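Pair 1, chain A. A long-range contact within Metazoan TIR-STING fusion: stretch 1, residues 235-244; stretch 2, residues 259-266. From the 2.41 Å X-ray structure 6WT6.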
# COMPACT_ATOMS: atom_id res chain seq x y z
N SER A 235 -16.62 27.21 13.63
CA SER A 235 -16.20 28.60 13.63
C SER A 235 -15.46 28.99 14.90
O SER A 235 -14.83 30.05 14.93
CB SER A 235 -17.41 29.51 13.43
OG SER A 235 -18.30 29.41 14.53
N LEU A 236 -15.52 28.16 15.94
CA LEU A 236 -14.78 28.41 17.18
C LEU A 236 -13.33 27.95 17.10
O LEU A 236 -12.58 28.16 18.06
CB LEU A 236 -15.49 27.72 18.35
CG LEU A 236 -16.91 28.23 18.60
CD1 LEU A 236 -17.62 27.40 19.66
CD2 LEU A 236 -16.88 29.70 18.98
N ILE A 237 -12.91 27.34 16.00
CA ILE A 237 -11.52 26.99 15.75
C ILE A 237 -10.92 28.08 14.87
O ILE A 237 -11.38 28.29 13.74
CB ILE A 237 -11.39 25.61 15.09
CG1 ILE A 237 -12.16 24.55 15.90
CG2 ILE A 237 -9.93 25.22 14.92
CD1 ILE A 237 -12.30 23.22 15.18
N LYS A 238 -9.90 28.77 15.38
CA LYS A 238 -9.39 29.99 14.75
C LYS A 238 -7.98 29.78 14.21
O LYS A 238 -7.10 29.28 14.92
CB LYS A 238 -9.40 31.15 15.75
CG LYS A 238 -10.77 31.50 16.30
CD LYS A 238 -10.70 32.78 17.12
CE LYS A 238 -12.04 33.11 17.78
NZ LYS A 238 -12.00 34.43 18.46
N HIS A 239 -7.77 30.19 12.96
CA HIS A 239 -6.42 30.24 12.40
C HIS A 239 -5.56 31.21 13.19
O HIS A 239 -5.97 32.35 13.46
CB HIS A 239 -6.48 30.66 10.93
CG HIS A 239 -6.47 29.52 9.97
ND1 HIS A 239 -7.63 28.91 9.52
CD2 HIS A 239 -5.45 28.88 9.35
CE1 HIS A 239 -7.31 27.94 8.68
NE2 HIS A 239 -5.99 27.90 8.56
N ARG A 240 -4.35 30.77 13.56
CA ARG A 240 -3.45 31.59 14.37
C ARG A 240 -2.06 31.70 13.75
O ARG A 240 -1.10 32.03 14.46
CB ARG A 240 -3.33 31.02 15.79
CG ARG A 240 -4.61 31.04 16.59
CD ARG A 240 -5.14 32.45 16.81
NE ARG A 240 -6.26 32.47 17.75
CZ ARG A 240 -6.96 33.55 18.08
NH1 ARG A 240 -6.66 34.73 17.55
NH2 ARG A 240 -7.96 33.45 18.95
N GLY A 241 -1.92 31.44 12.46
CA GLY A 241 -0.61 31.48 11.84
C GLY A 241 -0.11 30.11 11.47
O GLY A 241 -0.90 29.19 11.22
N HIS A 242 1.22 29.95 11.44
CA HIS A 242 1.80 28.70 10.98
C HIS A 242 3.21 28.55 11.53
O HIS A 242 3.79 29.47 12.11
CB HIS A 242 1.80 28.63 9.45
CG HIS A 242 2.24 29.90 8.79
ND1 HIS A 242 3.53 30.36 8.87
CD2 HIS A 242 1.56 30.80 8.04
CE1 HIS A 242 3.64 31.50 8.20
NE2 HIS A 242 2.45 31.78 7.69
N LEU A 243 3.77 27.34 11.34
CA LEU A 243 5.14 26.97 11.65
C LEU A 243 5.98 27.02 10.38
O LEU A 243 5.55 26.48 9.35
CB LEU A 243 5.21 25.57 12.25
CG LEU A 243 4.63 25.30 13.64
CD1 LEU A 243 4.72 23.81 13.94
CD2 LEU A 243 5.35 26.11 14.70
N PRO A 244 7.17 27.62 10.41
CA PRO A 244 8.05 27.66 9.24
C PRO A 244 8.51 26.26 8.80
O PRO A 244 8.90 25.46 9.64
CB PRO A 244 9.24 28.50 9.71
CG PRO A 244 9.21 28.39 11.21
CD PRO A 244 7.76 28.33 11.56
N LYS A 259 5.03 24.31 5.65
CA LYS A 259 4.39 25.15 6.67
C LYS A 259 3.21 24.43 7.32
O LYS A 259 2.24 24.06 6.65
CB LYS A 259 3.92 26.47 6.06
CG LYS A 259 5.04 27.34 5.49
CD LYS A 259 4.46 28.55 4.76
CE LYS A 259 3.78 28.15 3.45
NZ LYS A 259 4.76 27.79 2.39
N ASN A 260 3.29 24.23 8.63
CA ASN A 260 2.23 23.61 9.41
C ASN A 260 1.42 24.69 10.13
O ASN A 260 1.98 25.64 10.66
CB ASN A 260 2.80 22.63 10.43
CG ASN A 260 3.46 21.44 9.78
OD1 ASN A 260 2.84 20.40 9.59
ND2 ASN A 260 4.73 21.60 9.43
N THR A 261 0.10 24.51 10.15
CA THR A 261 -0.80 25.56 10.60
C THR A 261 -1.08 25.47 12.10
O THR A 261 -1.18 24.38 12.67
CB THR A 261 -2.11 25.48 9.81
OG1 THR A 261 -1.82 25.48 8.41
CG2 THR A 261 -3.00 26.67 10.12
N ILE A 262 -1.21 26.64 12.73
CA ILE A 262 -1.52 26.75 14.15
C ILE A 262 -2.97 27.20 14.30
O ILE A 262 -3.40 28.16 13.64
CB ILE A 262 -0.57 27.72 14.86
CG1 ILE A 262 0.89 27.35 14.57
CG2 ILE A 262 -0.83 27.70 16.36
CD1 ILE A 262 1.25 25.96 15.02
N TYR A 263 -3.71 26.52 15.16
CA TYR A 263 -5.08 26.89 15.45
C TYR A 263 -5.23 27.15 16.95
O TYR A 263 -4.37 26.79 17.75
CB TYR A 263 -6.07 25.79 15.02
CG TYR A 263 -6.05 25.49 13.54
CD1 TYR A 263 -6.86 26.17 12.66
CD2 TYR A 263 -5.21 24.50 13.03
CE1 TYR A 263 -6.86 25.90 11.31
CE2 TYR A 263 -5.20 24.21 11.68
CZ TYR A 263 -6.03 24.91 10.83
OH TYR A 263 -6.02 24.64 9.48
N SER A 264 -6.34 27.80 17.29
CA SER A 264 -6.72 28.03 18.67
C SER A 264 -8.09 27.41 18.93
O SER A 264 -8.92 27.29 18.03
CB SER A 264 -6.77 29.53 19.00
OG SER A 264 -6.82 29.75 20.39
N VAL A 265 -8.32 27.04 20.19
CA VAL A 265 -9.58 26.43 20.59
C VAL A 265 -9.85 26.79 22.04
O VAL A 265 -8.93 26.84 22.86
CB VAL A 265 -9.54 24.90 20.35
CG1 VAL A 265 -8.38 24.26 21.10
CG2 VAL A 265 -10.83 24.26 20.75
N THR A 266 -11.11 27.08 22.35
CA THR A 266 -11.51 27.59 23.66
C THR A 266 -12.23 26.49 24.44
O THR A 266 -13.16 25.86 23.92
CB THR A 266 -12.43 28.81 23.52
OG1 THR A 266 -11.77 29.81 22.73
CG2 THR A 266 -12.77 29.38 24.87

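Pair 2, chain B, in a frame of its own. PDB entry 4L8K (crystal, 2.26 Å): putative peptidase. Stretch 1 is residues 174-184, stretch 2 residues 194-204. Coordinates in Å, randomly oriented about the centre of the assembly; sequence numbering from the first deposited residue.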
# COMPACT_ATOMS: atom_id res chain seq x y z
N GLU B 174 -4.68 -21.65 -4.79
CA GLU B 174 -4.88 -23.06 -5.13
C GLU B 174 -5.39 -23.80 -3.89
O GLU B 174 -6.16 -24.76 -3.98
CB GLU B 174 -3.55 -23.68 -5.60
N GLU B 175 -4.96 -23.32 -2.72
CA GLU B 175 -5.28 -23.91 -1.42
C GLU B 175 -5.20 -22.85 -0.35
O GLU B 175 -4.63 -21.78 -0.59
CB GLU B 175 -4.29 -25.06 -1.11
CG GLU B 175 -2.84 -24.59 -1.03
CD GLU B 175 -1.75 -25.61 -0.75
OE1 GLU B 175 -2.06 -26.83 -0.67
OE2 GLU B 175 -0.58 -25.19 -0.63
N ARG B 176 -5.74 -23.15 0.84
CA ARG B 176 -5.67 -22.29 2.02
C ARG B 176 -4.19 -22.05 2.35
O ARG B 176 -3.38 -22.97 2.25
CB ARG B 176 -6.44 -22.95 3.20
CG ARG B 176 -6.44 -22.12 4.51
CD ARG B 176 -7.45 -22.71 5.48
NE ARG B 176 -7.33 -22.20 6.85
CZ ARG B 176 -7.95 -21.11 7.31
NH1 ARG B 176 -8.70 -20.37 6.49
NH2 ARG B 176 -7.80 -20.74 8.57
N ILE B 177 -3.82 -20.80 2.65
CA ILE B 177 -2.43 -20.43 2.94
C ILE B 177 -2.34 -19.46 4.08
O ILE B 177 -3.28 -18.69 4.33
CB ILE B 177 -1.72 -19.80 1.69
CG1 ILE B 177 -2.46 -18.54 1.15
CG2 ILE B 177 -1.41 -20.83 0.61
CD1 ILE B 177 -1.53 -17.41 0.51
N LEU B 178 -1.17 -19.44 4.73
CA LEU B 178 -0.78 -18.45 5.71
C LEU B 178 -0.41 -17.21 4.90
O LEU B 178 0.39 -17.34 3.99
CB LEU B 178 0.40 -19.01 6.54
CG LEU B 178 1.08 -18.02 7.51
CD1 LEU B 178 0.17 -17.69 8.67
CD2 LEU B 178 2.42 -18.55 7.98
N THR B 179 -1.01 -16.04 5.19
CA THR B 179 -0.73 -14.81 4.43
C THR B 179 0.29 -13.92 5.14
O THR B 179 0.92 -13.06 4.52
CB THR B 179 -2.03 -14.02 4.15
OG1 THR B 179 -2.54 -13.47 5.36
CG2 THR B 179 -3.08 -14.85 3.43
N GLY B 180 0.43 -14.14 6.43
CA GLY B 180 1.34 -13.39 7.28
C GLY B 180 0.81 -13.35 8.69
O GLY B 180 0.05 -14.25 9.10
N TYR B 181 1.25 -12.33 9.44
CA TYR B 181 0.93 -12.18 10.85
C TYR B 181 0.58 -10.75 11.20
O TYR B 181 1.01 -9.81 10.52
CB TYR B 181 2.14 -12.59 11.73
CG TYR B 181 2.63 -14.01 11.52
CD1 TYR B 181 3.57 -14.30 10.54
CD2 TYR B 181 2.24 -15.05 12.37
CE1 TYR B 181 4.03 -15.60 10.34
CE2 TYR B 181 2.71 -16.35 12.20
CZ TYR B 181 3.60 -16.62 11.17
OH TYR B 181 4.09 -17.89 11.00
N THR B 182 -0.16 -10.59 12.32
CA THR B 182 -0.47 -9.28 12.90
C THR B 182 -0.02 -9.30 14.36
O THR B 182 -0.01 -10.35 15.00
CB THR B 182 -1.96 -8.89 12.76
OG1 THR B 182 -2.79 -9.87 13.38
CG2 THR B 182 -2.39 -8.69 11.29
N GLN B 183 0.39 -8.15 14.87
CA GLN B 183 0.77 -7.91 16.26
C GLN B 183 0.02 -6.70 16.72
O GLN B 183 -0.26 -5.85 15.90
CB GLN B 183 2.28 -7.64 16.39
CG GLN B 183 3.15 -8.84 16.17
CD GLN B 183 4.56 -8.52 16.56
OE1 GLN B 183 5.31 -7.91 15.80
NE2 GLN B 183 4.96 -8.92 17.76
N TYR B 184 -0.28 -6.57 18.00
CA TYR B 184 -0.91 -5.33 18.42
C TYR B 184 -0.23 -4.85 19.71
O TYR B 184 0.40 -5.64 20.42
CB TYR B 184 -2.44 -5.43 18.52
CG TYR B 184 -3.00 -6.29 19.63
CD1 TYR B 184 -3.30 -7.63 19.42
CD2 TYR B 184 -3.36 -5.72 20.86
CE1 TYR B 184 -3.88 -8.41 20.43
CE2 TYR B 184 -3.92 -6.49 21.87
CZ TYR B 184 -4.19 -7.84 21.65
OH TYR B 184 -4.73 -8.60 22.66
N THR B 194 1.98 -7.99 21.37
CA THR B 194 1.46 -9.34 21.52
C THR B 194 2.25 -10.22 20.54
O THR B 194 2.91 -9.70 19.63
CB THR B 194 -0.05 -9.36 21.26
OG1 THR B 194 -0.33 -9.01 19.90
CG2 THR B 194 -0.80 -8.43 22.17
N GLN B 195 2.20 -11.55 20.72
CA GLN B 195 2.87 -12.51 19.84
C GLN B 195 2.25 -12.48 18.45
O GLN B 195 1.04 -12.22 18.33
CB GLN B 195 2.80 -13.91 20.44
CG GLN B 195 3.83 -14.14 21.56
CD GLN B 195 5.18 -14.51 21.02
OE1 GLN B 195 6.15 -13.76 21.12
NE2 GLN B 195 5.29 -15.69 20.41
N PRO B 196 3.05 -12.65 17.37
CA PRO B 196 2.48 -12.62 16.00
C PRO B 196 1.30 -13.58 15.83
O PRO B 196 1.40 -14.75 16.18
CB PRO B 196 3.67 -13.03 15.12
CG PRO B 196 4.88 -12.64 15.93
CD PRO B 196 4.51 -12.93 17.34
N ASN B 197 0.16 -13.04 15.42
CA ASN B 197 -1.05 -13.83 15.21
C ASN B 197 -1.18 -14.22 13.73
O ASN B 197 -1.26 -13.33 12.87
CB ASN B 197 -2.30 -13.05 15.69
CG ASN B 197 -3.58 -13.82 15.44
OD1 ASN B 197 -3.84 -14.84 16.07
ND2 ASN B 197 -4.36 -13.40 14.46
N PRO B 198 -1.20 -15.53 13.40
CA PRO B 198 -1.30 -15.94 11.98
C PRO B 198 -2.64 -15.59 11.34
O PRO B 198 -3.70 -15.76 11.94
CB PRO B 198 -1.09 -17.46 12.03
CG PRO B 198 -1.51 -17.86 13.38
CD PRO B 198 -1.11 -16.71 14.29
N VAL B 199 -2.58 -15.11 10.10
CA VAL B 199 -3.74 -14.75 9.31
C VAL B 199 -3.73 -15.69 8.09
O VAL B 199 -2.71 -15.85 7.45
CB VAL B 199 -3.75 -13.24 8.92
CG1 VAL B 199 -4.99 -12.89 8.10
CG2 VAL B 199 -3.68 -12.35 10.15
N TYR B 200 -4.87 -16.34 7.82
CA TYR B 200 -5.00 -17.26 6.69
C TYR B 200 -6.01 -16.77 5.67
O TYR B 200 -6.91 -16.02 6.02
CB TYR B 200 -5.43 -18.66 7.19
CG TYR B 200 -4.46 -19.29 8.15
CD1 TYR B 200 -3.42 -20.08 7.70
CD2 TYR B 200 -4.58 -19.09 9.53
CE1 TYR B 200 -2.50 -20.64 8.58
CE2 TYR B 200 -3.67 -19.65 10.42
CZ TYR B 200 -2.64 -20.43 9.94
OH TYR B 200 -1.75 -21.00 10.82
N LEU B 201 -5.88 -17.23 4.42
CA LEU B 201 -6.81 -16.93 3.33
C LEU B 201 -7.14 -18.25 2.61
O LEU B 201 -6.26 -19.07 2.36
CB LEU B 201 -6.25 -15.88 2.36
CG LEU B 201 -7.19 -15.35 1.24
CD1 LEU B 201 -8.39 -14.59 1.79
CD2 LEU B 201 -6.43 -14.43 0.29
N SER B 202 -8.43 -18.46 2.34
CA SER B 202 -8.90 -19.66 1.66
C SER B 202 -9.21 -19.33 0.22
O SER B 202 -9.61 -18.21 -0.08
CB SER B 202 -10.13 -20.23 2.37
OG SER B 202 -9.74 -20.84 3.59
N PRO B 203 -9.03 -20.30 -0.71
CA PRO B 203 -9.35 -20.02 -2.12
C PRO B 203 -10.85 -19.81 -2.32
O PRO B 203 -11.67 -20.30 -1.54
CB PRO B 203 -8.88 -21.29 -2.84
CG PRO B 203 -8.86 -22.34 -1.84
CD PRO B 203 -8.55 -21.69 -0.53
N SER B 204 -11.20 -19.08 -3.37
CA SER B 204 -12.59 -18.82 -3.75
C SER B 204 -13.22 -20.07 -4.37
O SER B 204 -12.50 -20.90 -4.93
CB SER B 204 -12.62 -17.67 -4.76
OG SER B 204 -13.92 -17.46 -5.28
O HOH W 1 -1.24 -10.79 17.97

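Both pairs are antiparallel two-strand contacts interrupted by a beta bulge. The strand directions differ by 151° in pair 1 and 148° in pair 2. Fourteen central residues superpose with an RMSD of 0.6 Å.

The bulge is the shared signature. Arg240(A) matches Thr179(B), and Gly241(A) matches Gly180(B). Two residues of the first strand here face a single residue of the second, Ile262(A) in pair 1 and Val199(B) in pair 2. In pair 1, Arg240(A) N donates to Ile262(A) O at 2.8 Å, and Ile262(A) N donates to Gly241(A) O at 3.0 Å. In pair 2, Thr179(B) N donates to Val199(B) O at 2.8 Å, and Val199(B) N donates to Gly180(B) O at 2.9 Å. Both glycines have positive phi. A CB there would be jammed against the preceding carbonyl O, so the backbone itself calls for glycine.

At the first bulge position the side chains differ in reach. Arg240(A) extends along the second strand, and its NE lies 3.2 Å from Ser264(A) CB. Thr179(B) is short, yet it meets the matching residue at the same atom: Thr179(B) CG2 is 3.5 Å from Leu201(B) CB.

Tyr263(A) and Tyr200(B) coincide closely, and both have chi1 in m. Their partners, His239(A) and Leu178(B), also match. In pair 1 the tyrosine edge points toward the histidine face, with ring centroids 4.6 Å apart. In pair 2 an aliphatic side chain fills this place. Leu178(B) CD1 lies over one face of the Tyr200(B) ring and also reaches Pro198(B), with CD1 3.6 Å from Pro198(B) CB. The matching pair 1 contact runs from His239(A) CD2 to Thr261(A) CG2, at 3.4 Å.

On the other side of the bulge, His242(A) matches Tyr181(B). His242(A) packs its backbone closely, with CA 4.1 Å from Thr261(A) CA. Tyr181(B) adds its ring, placing CE2 4.0 Å from Pro198(B) CB and CD2 3.7 Å from Pro196(B) CB.

Leu243(A) matches Thr182(B), and each side chain touches the residue opposite the bulge. Leu243(A) CG is 3.7 Å from Ile262(A) CD1. Thr182(B) CG2 is 4.0 Å from Val199(B) CG2, a contact between two smaller side chains. The backbone pairing is kept: Leu243(A) N donates to Asn260(A) O at 2.6 Å, and Thr182(B) N donates to Asn197(B) O at 3.0 Å.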